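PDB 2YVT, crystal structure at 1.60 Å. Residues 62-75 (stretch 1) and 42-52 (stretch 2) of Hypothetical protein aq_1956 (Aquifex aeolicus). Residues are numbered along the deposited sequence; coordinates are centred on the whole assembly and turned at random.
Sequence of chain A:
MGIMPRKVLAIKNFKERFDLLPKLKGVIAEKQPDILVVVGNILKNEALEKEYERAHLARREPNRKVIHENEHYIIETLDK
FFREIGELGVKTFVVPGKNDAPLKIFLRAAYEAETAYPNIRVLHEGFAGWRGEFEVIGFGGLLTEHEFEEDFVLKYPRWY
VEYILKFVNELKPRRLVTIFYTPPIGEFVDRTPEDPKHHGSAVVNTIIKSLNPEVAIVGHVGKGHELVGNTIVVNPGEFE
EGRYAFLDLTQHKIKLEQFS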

ATOM      1  N   PRO A  62     -20.534  10.816  12.676  1.00 15.20           N
ATOM      2  CA  PRO A  62     -19.636   9.791  13.211  1.00 15.59           C
ATOM      3  C   PRO A  62     -19.120  10.127  14.606  1.00 15.56           C
ATOM      4  O   PRO A  62     -18.761  11.277  14.885  1.00 15.94           O
ATOM      5  CB  PRO A  62     -18.494   9.755  12.191  1.00 15.77           C
ATOM      6  CG  PRO A  62     -19.118  10.209  10.940  1.00 16.38           C
ATOM      7  CD  PRO A  62     -20.116  11.256  11.333  1.00 15.30           C
ATOM      8  N   ASN A  63     -19.114   9.126  15.478  1.00 13.95           N
ATOM      9  CA  ASN A  63     -18.766   9.320  16.879  1.00 14.33           C
ATOM     10  C   ASN A  63     -17.255   9.261  17.077  1.00 13.87           C
ATOM     11  O   ASN A  63     -16.658   8.179  17.068  1.00 14.31           O
ATOM     12  CB  ASN A  63     -19.484   8.265  17.727  1.00 15.60           C
ATOM     13  CG  ASN A  63     -19.207   8.399  19.209  1.00 17.17           C
ATOM     14  OD1 ASN A  63     -18.554   9.347  19.667  1.00 16.68           O
ATOM     15  ND2 ASN A  63     -19.705   7.431  19.979  1.00 19.49           N
ATOM     16  N   ARG A  64     -16.641  10.433  17.253  1.00 13.88           N
ATOM     17  CA  ARG A  64     -15.192  10.524  17.396  1.00 13.62           C
ATOM     18  C   ARG A  64     -14.661   9.903  18.691  1.00 13.47           C
ATOM     19  O   ARG A  64     -13.460   9.688  18.829  1.00 13.15           O
ATOM     20  CB  ARG A  64     -14.715  11.971  17.225  1.00 13.73           C
ATOM     21  CG  ARG A  64     -14.946  12.512  15.822  1.00 14.01           C
ATOM     22  CD  ARG A  64     -14.291  13.878  15.628  1.00 14.79           C
ATOM     23  NE  ARG A  64     -12.836  13.788  15.651  1.00 14.50           N
ATOM     24  CZ  ARG A  64     -12.082  13.478  14.596  1.00 14.66           C
ATOM     25  NH1 ARG A  64     -12.641  13.229  13.417  1.00 14.09           N
ATOM     26  NH2 ARG A  64     -10.763  13.424  14.723  1.00 16.07           N
ATOM     27  N   LYS A  65     -15.559   9.599  19.634  1.00 14.44           N
ATOM     28  CA  LYS A  65     -15.161   8.859  20.832  1.00 16.30           C
ATOM     29  C   LYS A  65     -14.586   7.493  20.454  1.00 15.14           C
ATOM     30  O   LYS A  65     -13.686   6.998  21.122  1.00 16.24           O
ATOM     31  CB  LYS A  65     -16.336   8.693  21.802  1.00 18.86           C
ATOM     32  CG  LYS A  65     -16.862   9.993  22.368  1.00 23.51           C
ATOM     33  CD  LYS A  65     -17.798   9.726  23.539  1.00 25.06           C
ATOM     34  CE  LYS A  65     -18.301  11.024  24.151  1.00 27.38           C
ATOM     35  NZ  LYS A  65     -17.232  11.753  24.892  1.00 28.83           N
ATOM     36  N   VAL A  66     -15.086   6.909  19.361  1.00 14.05           N
ATOM     37  CA  VAL A  66     -14.560   5.624  18.874  1.00 13.55           C
ATOM     38  C   VAL A  66     -13.084   5.745  18.466  1.00 13.26           C
ATOM     39  O   VAL A  66     -12.278   4.849  18.738  1.00 14.25           O
ATOM     40  CB  VAL A  66     -15.431   5.043  17.722  1.00 13.35           C
ATOM     41  CG1 VAL A  66     -14.819   3.770  17.162  1.00 14.21           C
ATOM     42  CG2 VAL A  66     -16.838   4.754  18.230  1.00 14.38           C
ATOM     43  N   ILE A  67     -12.729   6.864  17.834  1.00 12.46           N
ATOM     44  CA  ILE A  67     -11.327   7.119  17.510  1.00 12.89           C
ATOM     45  C   ILE A  67     -10.515   7.237  18.795  1.00 13.13           C
ATOM     46  O   ILE A  67      -9.519   6.544  18.986  1.00 14.24           O
ATOM     47  CB  ILE A  67     -11.147   8.410  16.672  1.00 11.80           C
ATOM     48  CG1 ILE A  67     -11.857   8.274  15.321  1.00 12.34           C
ATOM     49  CG2 ILE A  67      -9.664   8.731  16.485  1.00 12.61           C
ATOM     50  CD1 ILE A  67     -11.926   9.563  14.514  1.00 13.36           C
ATOM     51  N   HIS A  68     -10.968   8.102  19.694  1.00 14.54           N
ATOM     52  CA  HIS A  68     -10.202   8.390  20.894  1.00 15.92           C
ATOM     53  C   HIS A  68      -9.961   7.141  21.749  1.00 16.62           C
ATOM     54  O   HIS A  68      -8.850   6.934  22.244  1.00 18.36           O
ATOM     55  CB  HIS A  68     -10.869   9.523  21.680  1.00 17.25           C
ATOM     56  CG  HIS A  68     -11.066  10.771  20.874  1.00 19.08           C
ATOM     57  ND1 HIS A  68     -12.143  11.610  21.054  1.00 20.40           N
ATOM     58  CD2 HIS A  68     -10.333  11.312  19.870  1.00 20.40           C
ATOM     59  CE1 HIS A  68     -12.064  12.617  20.203  1.00 21.26           C
ATOM     60  NE2 HIS A  68     -10.975  12.460  19.472  1.00 21.36           N
ATOM     61  N   GLU A  69     -10.975   6.281  21.868  1.00 17.72           N
ATOM     62  CA  GLU A  69     -10.854   5.085  22.704  1.00 20.16           C
ATOM     63  C   GLU A  69      -9.988   3.987  22.080  1.00 19.07           C
ATOM     64  O   GLU A  69      -9.562   3.053  22.767  1.00 20.38           O
ATOM     65  CB  GLU A  69     -12.230   4.555  23.128  1.00 21.21           C
ATOM     66  CG  GLU A  69     -13.077   3.929  22.031  1.00 23.28           C
ATOM     67  CD  GLU A  69     -14.558   3.879  22.393  1.00 23.91           C
ATOM     68  OE1 GLU A  69     -15.362   3.438  21.548  1.00 26.68           O
ATOM     69  OE2 GLU A  69     -14.916   4.278  23.521  1.00 26.18           O
ATOM     70  N   ASN A  70      -9.708   4.123  20.786  1.00 17.46           N
ATOM     71  CA  ASN A  70      -8.855   3.164  20.082  1.00 16.28           C
ATOM     72  C   ASN A  70      -7.446   3.685  19.785  1.00 15.25           C
ATOM     73  O   ASN A  70      -6.609   2.947  19.269  1.00 14.99           O
ATOM     74  CB  ASN A  70      -9.550   2.683  18.799  1.00 17.28           C
ATOM     75  CG  ASN A  70     -10.664   1.693  19.080  1.00 18.40           C
ATOM     76  OD1 ASN A  70     -11.849   2.033  19.024  1.00 18.94           O
ATOM     77  ND2 ASN A  70     -10.291   0.466  19.411  1.00 19.49           N
ATOM     78  N   GLU A  71      -7.178   4.944  20.130  1.00 15.54           N
ATOM     79  CA  GLU A  71      -5.887   5.565  19.824  1.00 16.09           C
ATOM     80  C   GLU A  71      -4.698   4.835  20.434  1.00 15.00           C
ATOM     81  O   GLU A  71      -3.676   4.676  19.770  1.00 14.55           O
ATOM     82  CB  GLU A  71      -5.864   7.044  20.226  1.00 18.43           C
ATOM     83  CG  GLU A  71      -6.587   7.941  19.250  1.00 21.91           C
ATOM     84  CD  GLU A  71      -6.578   9.397  19.668  1.00 23.76           C
ATOM     85  OE1 GLU A  71      -5.788   9.763  20.568  1.00 25.72           O
ATOM     86  OE2 GLU A  71      -7.360  10.176  19.086  1.00 25.35           O
ATOM     87  N   HIS A  72      -4.819   4.389  21.688  1.00 14.85           N
ATOM     88  CA  HIS A  72      -3.711   3.689  22.325  1.00 15.48           C
ATOM     89  C   HIS A  72      -3.317   2.428  21.543  1.00 15.11           C
ATOM     90  O   HIS A  72      -2.124   2.210  21.275  1.00 14.33           O
ATOM     91  CB  HIS A  72      -4.018   3.359  23.789  1.00 18.39           C
ATOM     92  CG  HIS A  72      -2.855   2.752  24.513  1.00 21.98           C
ATOM     93  ND1 HIS A  72      -2.668   1.391  24.605  1.00 24.37           N
ATOM     94  CD2 HIS A  72      -1.800   3.320  25.143  1.00 23.94           C
ATOM     95  CE1 HIS A  72      -1.558   1.144  25.278  1.00 25.00           C
ATOM     96  NE2 HIS A  72      -1.011   2.298  25.613  1.00 25.68           N
ATOM     97  N   TYR A  73      -4.320   1.627  21.169  1.00 13.58           N
ATOM     98  CA  TYR A  73      -4.117   0.419  20.344  1.00 14.30           C
ATOM     99  C   TYR A  73      -3.486   0.756  18.990  1.00 13.52           C
ATOM    100  O   TYR A  73      -2.528   0.103  18.561  1.00 13.50           O
ATOM    101  CB  TYR A  73      -5.438  -0.356  20.155  1.00 16.02           C
ATOM    102  CG  TYR A  73      -5.632  -0.970  18.769  1.00 16.39           C
ATOM    103  CD1 TYR A  73      -4.938  -2.120  18.384  1.00 15.87           C
ATOM    104  CD2 TYR A  73      -6.519  -0.397  17.848  1.00 16.64           C
ATOM    105  CE1 TYR A  73      -5.109  -2.681  17.115  1.00 17.10           C
ATOM    106  CE2 TYR A  73      -6.702  -0.950  16.564  1.00 16.61           C
ATOM    107  CZ  TYR A  73      -5.994  -2.089  16.213  1.00 17.00           C
ATOM    108  OH  TYR A  73      -6.171  -2.647  14.963  1.00 17.87           O
ATOM    109  N   ILE A  74      -4.015   1.781  18.326  1.00 12.38           N
ATOM    110  CA  ILE A  74      -3.527   2.158  16.988  1.00 12.23           C
ATOM    111  C   ILE A  74      -2.056   2.566  17.057  1.00 11.68           C
ATOM    112  O   ILE A  74      -1.225   2.095  16.274  1.00 11.85           O
ATOM    113  CB  ILE A  74      -4.384   3.301  16.373  1.00 11.65           C
ATOM    114  CG1 ILE A  74      -5.797   2.808  16.059  1.00 12.15           C
ATOM    115  CG2 ILE A  74      -3.713   3.896  15.121  1.00 12.39           C
ATOM    116  CD1 ILE A  74      -6.783   3.935  15.809  1.00 12.11           C
ATOM    117  N   ILE A  75      -1.731   3.422  18.019  1.00 12.02           N
ATOM    118  CA  ILE A  75      -0.356   3.896  18.187  1.00 12.69           C
ATOM    119  C   ILE A  75       0.623   2.771  18.538  1.00 12.96           C
ATOM    120  O   ILE A  75       1.700   2.659  17.942  1.00 12.70           O
ATOM    121  CB  ILE A  75      -0.286   5.021  19.249  1.00 13.06           C
ATOM    122  CG1 ILE A  75      -1.038   6.255  18.737  1.00 14.29           C
ATOM    123  CG2 ILE A  75       1.168   5.352  19.566  1.00 14.33           C
ATOM    124  CD1 ILE A  75      -1.442   7.236  19.828  1.00 15.00           C
TER
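Stretch 2 (42-52) ILKNEALEKEY

The most unusual feature of this contact is that both of its direct hydrogen bonds begin at backbone amides just outside the regular helices, one near each end, while the middle is packed mainly through apolar side chains, with no direct hydrogen bond across it. At one end the carboxylate of Glu51 reaches back to the loop before helix 65-75, and Asn63 N donates to Glu51 OE2 at 2.8 Å with a nearly straight angle of 163°. At the other, Asn45 N, right before helix 46-52, donates to Tyr73 OH at 3.0 Å, at a more bent 143°.

Stretch 2 begins in a loop in which Leu43 alone is extended (-94/159), turns at Lys44, passes Asn45 in a left-handed conformation (57/43) and enters its helix at Glu46. That helix runs antiparallel to helix 65-75, at 175° between their directions and 9.4 Å between axes at closest approach. The register slips along the contact: Tyr52 CA is 5.8 Å from Pro62 CA, Leu48 CA 6.2 Å from Ile67 CA, and Asn45 CA 7.4 Å from Ile74 CA.

Leu48 is the central knob. Its CA-to-CB bond points sideways, but its chi1 of -94° lies between wells, and the end of the side chain comes nearer the partner helix, into a hole formed by Val66, Ile67, Asn70 and Ile74. Leu48 CD1 lies 3.6 Å from Asn70 CB and 4.0 Å from Val66 CG1; Leu48 CD2 lies 3.8 Å from Ile74 CD1 and 4.1 Å from Ile67 CG1. Ala47, one residue earlier, offers only a methyl, and Val66 CG1 comes within 3.7 Å of Ala47 O. Further along, Val66 CG2 packs at 3.8 Å on Glu51 CG, so the aliphatic part of that glutamate extends the apolar seam before the side chain ends in its polar carboxylate.

Beyond the knob, Leu43 points toward helix 65-75 and closes the seam from the loop, with its CD1 3.8 Å from Ile74 CG2. Tyr73 starts sideways, yet its ring carries the hydroxyl across to the turn; Asn45 OD1 lies at the ring edge, 3.8 Å from Tyr73 CE2.

Helix 65-75 is kinked, the amides of His72 and Tyr73 lacking bonds to the preceding turn. At its start, Asn63 OD1 accepts from Lys65 N at 3.0 Å, a capping bond, so Asn63 serves its own helix with its side chain and Glu51 with its backbone. A water bridges this corner, donating to Glu51 OE1 at 2.7 Å and accepting from Asn63 ND2 at 3.3 Å. The rule to read here is a leucine knob in a mostly apolar seam, with a backbone amide just before each helix bonded to a side chain from within the other helix.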

ATOM      1  N   ILE A  42      -2.053  -2.144   7.074  1.00  8.75           N
ATOM      2  CA  ILE A  42      -1.152  -2.473   8.178  1.00  8.87           C
ATOM      3  C   ILE A  42      -1.975  -2.920   9.385  1.00  9.13           C
ATOM      4  O   ILE A  42      -1.701  -3.961   9.984  1.00 10.63           O
ATOM      5  CB  ILE A  42      -0.244  -1.285   8.552  1.00  9.22           C
ATOM      6  CG1 ILE A  42       0.665  -0.938   7.370  1.00 12.09           C
ATOM      7  CG2 ILE A  42       0.583  -1.616   9.802  1.00 10.82           C
ATOM      8  CD1 ILE A  42       1.157   0.480   7.348  1.00 15.57           C
ATOM      9  N   LEU A  43      -2.990  -2.126   9.712  1.00  9.69           N
ATOM     10  CA  LEU A  43      -3.890  -2.395  10.839  1.00  9.62           C
ATOM     11  C   LEU A  43      -5.151  -3.142  10.437  1.00 11.02           C
ATOM     12  O   LEU A  43      -5.554  -3.137   9.273  1.00 12.63           O
ATOM     13  CB  LEU A  43      -4.328  -1.076  11.471  1.00 10.30           C
ATOM     14  CG  LEU A  43      -3.227  -0.169  12.013  1.00 10.54           C
ATOM     15  CD1 LEU A  43      -3.843   1.105  12.573  1.00 12.41           C
ATOM     16  CD2 LEU A  43      -2.391  -0.894  13.072  1.00 13.40           C
ATOM     17  N   LYS A  44      -5.773  -3.780  11.425  1.00 11.64           N
ATOM     18  CA  LYS A  44      -7.136  -4.266  11.277  1.00 12.85           C
ATOM     19  C   LYS A  44      -8.097  -3.088  11.483  1.00 12.69           C
ATOM     20  O   LYS A  44      -8.819  -2.710  10.561  1.00 13.38           O
ATOM     21  CB  LYS A  44      -7.420  -5.388  12.266  1.00 15.63           C
ATOM     22  CG  LYS A  44      -6.556  -6.623  12.090  1.00 19.83           C
ATOM     23  CD  LYS A  44      -7.285  -7.824  12.684  1.00 23.04           C
ATOM     24  CE  LYS A  44      -6.441  -8.561  13.681  1.00 25.45           C
ATOM     25  NZ  LYS A  44      -7.275  -9.599  14.359  1.00 26.21           N
ATOM     26  N   ASN A  45      -8.087  -2.515  12.692  1.00 12.95           N
ATOM     27  CA  ASN A  45      -8.778  -1.255  12.997  1.00 12.62           C
ATOM     28  C   ASN A  45     -10.271  -1.318  12.679  1.00 13.81           C
ATOM     29  O   ASN A  45     -10.848  -0.383  12.114  1.00 13.75           O
ATOM     30  CB  ASN A  45      -8.103  -0.099  12.233  1.00 12.68           C
ATOM     31  CG  ASN A  45      -8.103   1.219  13.004  1.00 12.19           C
ATOM     32  OD1 ASN A  45      -8.522   1.296  14.165  1.00 13.18           O
ATOM     33  ND2 ASN A  45      -7.597   2.267  12.354  1.00 11.96           N
ATOM     34  N   GLU A  46     -10.897  -2.434  13.055  1.00 15.12           N
ATOM     35  CA  GLU A  46     -12.271  -2.727  12.648  1.00 18.83           C
ATOM     36  C   GLU A  46     -13.304  -1.783  13.257  1.00 15.95           C
ATOM     37  O   GLU A  46     -14.269  -1.402  12.589  1.00 16.04           O
ATOM     38  CB  GLU A  46     -12.615  -4.174  13.003  1.00 20.48           C
ATOM     39  CG  GLU A  46     -11.821  -5.200  12.211  1.00 24.95           C
ATOM     40  CD  GLU A  46     -12.218  -6.629  12.535  1.00 25.24           C
ATOM     41  OE1 GLU A  46     -13.437  -6.898  12.676  1.00 29.47           O
ATOM     42  OE2 GLU A  46     -11.306  -7.484  12.646  1.00 29.79           O
ATOM     43  N   ALA A  47     -13.095  -1.408  14.517  1.00 13.98           N
ATOM     44  CA  ALA A  47     -14.057  -0.577  15.232  1.00 13.99           C
ATOM     45  C   ALA A  47     -14.216   0.783  14.568  1.00 13.26           C
ATOM     46  O   ALA A  47     -15.332   1.285  14.417  1.00 13.39           O
ATOM     47  CB  ALA A  47     -13.655  -0.423  16.682  1.00 14.83           C
ATOM     48  N   LEU A  48     -13.104   1.383  14.149  1.00 12.59           N
ATOM     49  CA  LEU A  48     -13.198   2.694  13.513  1.00 10.97           C
ATOM     50  C   LEU A  48     -13.980   2.609  12.210  1.00 11.35           C
ATOM     51  O   LEU A  48     -14.830   3.458  11.932  1.00 11.90           O
ATOM     52  CB  LEU A  48     -11.808   3.299  13.268  1.00 10.91           C
ATOM     53  CG  LEU A  48     -11.272   4.241  14.350  1.00 11.64           C
ATOM     54  CD1 LEU A  48     -11.070   3.495  15.658  1.00 11.88           C
ATOM     55  CD2 LEU A  48      -9.965   4.875  13.889  1.00 11.56           C
ATOM     56  N   GLU A  49     -13.685   1.588  11.404  1.00 12.15           N
ATOM     57  CA  GLU A  49     -14.342   1.448  10.116  1.00 13.33           C
ATOM     58  C   GLU A  49     -15.834   1.215  10.300  1.00 13.04           C
ATOM     59  O   GLU A  49     -16.642   1.830   9.607  1.00 13.42           O
ATOM     60  CB  GLU A  49     -13.735   0.313   9.298  1.00 15.38           C
ATOM     61  CG  GLU A  49     -14.408   0.148   7.957  1.00 18.54           C
ATOM     62  CD  GLU A  49     -13.633  -0.739   7.019  1.00 20.89           C
ATOM     63  OE1 GLU A  49     -12.994  -1.714   7.481  1.00 21.50           O
ATOM     64  OE2 GLU A  49     -13.672  -0.452   5.808  1.00 24.57           O
ATOM     65  N   LYS A  50     -16.187   0.348  11.244  1.00 12.86           N
ATOM     66  CA  LYS A  50     -17.594   0.042  11.489  1.00 14.04           C
ATOM     67  C   LYS A  50     -18.366   1.272  11.949  1.00 13.38           C
ATOM     68  O   LYS A  50     -19.484   1.496  11.492  1.00 13.90           O
ATOM     69  CB  LYS A  50     -17.753  -1.089  12.505  1.00 16.24           C
ATOM     70  CG  LYS A  50     -17.430  -2.474  11.958  1.00 18.34           C
ATOM     71  CD  LYS A  50     -17.696  -3.543  13.009  1.00 21.82           C
ATOM     72  CE  LYS A  50     -17.198  -4.906  12.555  1.00 24.21           C
ATOM     73  NZ  LYS A  50     -18.093  -5.518  11.533  1.00 26.47           N
ATOM     74  N   GLU A  51     -17.769   2.080  12.827  1.00 13.67           N
ATOM     75  CA  GLU A  51     -18.455   3.293  13.285  1.00 13.08           C
ATOM     76  C   GLU A  51     -18.702   4.254  12.126  1.00 13.11           C
ATOM     77  O   GLU A  51     -19.796   4.804  11.985  1.00 13.14           O
ATOM     78  CB  GLU A  51     -17.710   3.988  14.430  1.00 13.37           C
ATOM     79  CG  GLU A  51     -18.195   5.421  14.714  1.00 13.81           C
ATOM     80  CD  GLU A  51     -19.682   5.524  15.081  1.00 15.46           C
ATOM     81  OE1 GLU A  51     -20.279   4.532  15.570  1.00 16.74           O
ATOM     82  OE2 GLU A  51     -20.249   6.623  14.883  1.00 15.35           O
ATOM     83  N   TYR A  52     -17.680   4.444  11.293  1.00 12.69           N
ATOM     84  CA  TYR A  52     -17.802   5.288  10.115  1.00 13.53           C
ATOM     85  C   TYR A  52     -18.921   4.814   9.183  1.00 12.84           C
ATOM     86  O   TYR A  52     -19.776   5.610   8.781  1.00 13.41           O
ATOM     87  CB  TYR A  52     -16.465   5.335   9.375  1.00 16.08           C
ATOM     88  CG  TYR A  52     -16.516   6.070   8.058  1.00 17.13           C
ATOM     89  CD1 TYR A  52     -16.461   7.464   8.009  1.00 17.99           C
ATOM     90  CD2 TYR A  52     -16.626   5.370   6.857  1.00 17.17           C
ATOM     91  CE1 TYR A  52     -16.503   8.136   6.797  1.00 18.08           C
ATOM     92  CE2 TYR A  52     -16.672   6.036   5.641  1.00 18.22           C
ATOM     93  CZ  TYR A  52     -16.617   7.419   5.621  1.00 17.88           C
ATOM     94  OH  TYR A  52     -16.659   8.077   4.409  1.00 19.75           O
TER
HETATM   95  O   HOH W   1     -21.116   5.147  18.109  1.00 25.85           O